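Local atomic coordinates of Ras-interacting protein 1 (Homo sapiens, PDB entry 5KHO), a protein that binds GTPases, probably through its Ras-associating domain, and regulates their signalling in the endothelial cells that build blood vessels. Residues K20-G25 / A30-V35. Residues are numbered along the deposited sequence; the frame is centred on the assembly and turned at random.
Sequences KIFGAG and ANYKSV
Tyr-32 packs against both Lys-20 and Phe-22 on one face of a beta hairpin. The aliphatic chain of Lys-20 runs over a face of the tyrosine ring, Lys-20 CD coming within 3.4 Å of Tyr-32 CE1; from the same side Phe-22 CZ meets Tyr-32 CD2 obliquely. CB of Tyr-32 in turn sits above the centre of the Phe-22 ring, 3.8 Å from its centroid, a CH-pi contact. The ring planes lie at 46°. The tyrosine's first torsion, chi1 65°, sets CG between the backbone N and the carbonyl carbon. Asn-31 ND2 lies 3.8 Å from Phe-22 CE2, the amide plane turned 83° to the ring.

Behind these side chains, Ile-21 and Lys-33 form the antiparallel hydrogen-bonded pair: Ile-21 N reaches Lys-33 O at 3.1 Å, and Lys-33 N returns to Ile-21 O at 3.3 Å. A third bond, Gly-23 N to Asn-31 O, carries the pairing past strand 18-22. On the other face Ile-21 CD1 meets Val-35 CG2 at 3.5 Å, beneath helix 43-54, whose Tyr-54 hydroxyl also bonds Ile-21 O.

In this N-terminal hairpin of a ubiquitin-like Ras-associating fold, strand 120-127 flanks strand 18-22, while strand 30-36 pairs antiparallel with a strand of another protein, extending the sheet.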
loop_
_atom_site.group_PDB
_atom_site.type_symbol
_atom_site.label_atom_id
_atom_site.label_comp_id
_atom_site.label_asym_id
_atom_site.label_seq_id
_atom_site.Cartn_x
_atom_site.Cartn_y
_atom_site.Cartn_z
ATOM N N LYS B 20 13.459 7.757 -5.213
ATOM C CA LYS B 20 14.646 6.892 -5.096
ATOM C C LYS B 20 14.361 5.540 -5.770
ATOM O O LYS B 20 13.465 4.822 -5.345
ATOM C CB LYS B 20 15.064 6.640 -3.633
ATOM C CG LYS B 20 14.583 7.613 -2.569
ATOM C CD LYS B 20 15.641 8.617 -2.182
ATOM C CE LYS B 20 15.326 9.279 -0.852
ATOM N NZ LYS B 20 15.868 8.500 0.298
ATOM N N ILE B 21 15.107 5.221 -6.826
ATOM C CA ILE B 21 15.025 3.925 -7.514
ATOM C C ILE B 21 16.223 3.106 -7.042
ATOM O O ILE B 21 17.369 3.428 -7.387
ATOM C CB ILE B 21 15.021 4.082 -9.068
ATOM C CG1 ILE B 21 13.630 4.391 -9.612
ATOM C CG2 ILE B 21 15.393 2.787 -9.767
ATOM C CD1 ILE B 21 13.062 5.740 -9.249
ATOM N N PHE B 22 15.972 2.073 -6.237
ATOM C CA PHE B 22 17.071 1.316 -5.622
ATOM C C PHE B 22 17.656 0.306 -6.581
ATOM O O PHE B 22 16.932 -0.475 -7.201
ATOM C CB PHE B 22 16.661 0.661 -4.296
ATOM C CG PHE B 22 16.588 1.623 -3.146
ATOM C CD1 PHE B 22 15.569 2.597 -3.078
ATOM C CD2 PHE B 22 17.537 1.578 -2.125
ATOM C CE1 PHE B 22 15.509 3.498 -2.016
ATOM C CE2 PHE B 22 17.470 2.475 -1.052
ATOM C CZ PHE B 22 16.455 3.432 -0.996
ATOM N N GLY B 23 18.975 0.360 -6.718
ATOM C CA GLY B 23 19.718 -0.551 -7.590
ATOM C C GLY B 23 20.311 -1.668 -6.771
ATOM O O GLY B 23 21.539 -1.740 -6.602
ATOM N N ALA B 24 19.416 -2.516 -6.247
ATOM C CA ALA B 24 19.755 -3.718 -5.483
ATOM C C ALA B 24 20.645 -4.616 -6.350
ATOM O O ALA B 24 20.152 -5.479 -7.087
ATOM C CB ALA B 24 18.484 -4.442 -5.030
ATOM N N GLY B 25 21.953 -4.347 -6.273
ATOM C CA GLY B 25 22.979 -4.994 -7.093
ATOM C C GLY B 25 22.824 -4.863 -8.601
ATOM O O GLY B 25 22.196 -5.711 -9.242
ATOM N N ALA B 30 26.509 1.302 -5.627
ATOM C CA ALA B 30 25.281 2.084 -5.800
ATOM C C ALA B 30 24.106 1.579 -4.969
ATOM O O ALA B 30 23.567 0.498 -5.218
ATOM C CB ALA B 30 24.901 2.161 -7.276
ATOM N N ASN B 31 23.715 2.388 -3.986
ATOM C CA ASN B 31 22.552 2.123 -3.143
ATOM C C ASN B 31 21.261 2.505 -3.862
ATOM O O ASN B 31 20.382 1.661 -4.070
ATOM C CB ASN B 31 22.684 2.862 -1.806
ATOM C CG ASN B 31 21.509 2.623 -0.882
ATOM O OD1 ASN B 31 21.009 3.559 -0.250
ATOM N ND2 ASN B 31 21.066 1.367 -0.788
ATOM N N TYR B 32 21.139 3.779 -4.218
ATOM C CA TYR B 32 20.057 4.223 -5.088
ATOM C C TYR B 32 20.492 5.393 -5.955
ATOM O O TYR B 32 21.405 6.142 -5.595
ATOM C CB TYR B 32 18.799 4.579 -4.283
ATOM C CG TYR B 32 18.937 5.769 -3.358
ATOM C CD1 TYR B 32 18.765 7.085 -3.834
ATOM C CD2 TYR B 32 19.210 5.588 -1.997
ATOM C CE1 TYR B 32 18.889 8.176 -2.983
ATOM C CE2 TYR B 32 19.320 6.673 -1.129
ATOM C CZ TYR B 32 19.159 7.962 -1.620
ATOM O OH TYR B 32 19.282 9.036 -0.760
ATOM N N LYS B 33 19.847 5.515 -7.109
ATOM C CA LYS B 33 19.899 6.714 -7.930
ATOM C C LYS B 33 18.445 7.142 -8.129
ATOM O O LYS B 33 17.564 6.297 -8.315
ATOM C CB LYS B 33 20.592 6.432 -9.264
ATOM C CG LYS B 33 21.840 5.567 -9.139
ATOM C CD LYS B 33 22.902 5.816 -10.193
ATOM C CE LYS B 33 23.987 4.761 -10.042
ATOM N NZ LYS B 33 25.288 5.094 -10.687
ATOM N N SER B 34 18.178 8.439 -8.061
ATOM C CA SER B 34 16.796 8.907 -8.059
ATOM C C SER B 34 16.413 9.765 -9.262
ATOM O O SER B 34 17.196 10.584 -9.726
ATOM C CB SER B 34 16.471 9.617 -6.744
ATOM O OG SER B 34 17.113 10.864 -6.648
ATOM N N VAL B 35 15.198 9.556 -9.752
ATOM C CA VAL B 35 14.673 10.273 -10.913
ATOM C C VAL B 35 13.540 11.247 -10.533
ATOM O O VAL B 35 12.892 11.092 -9.483
ATOM C CB VAL B 35 14.207 9.299 -12.031
ATOM C CG1 VAL B 35 15.376 8.514 -12.596
ATOM C CG2 VAL B 35 13.136 8.338 -11.534
#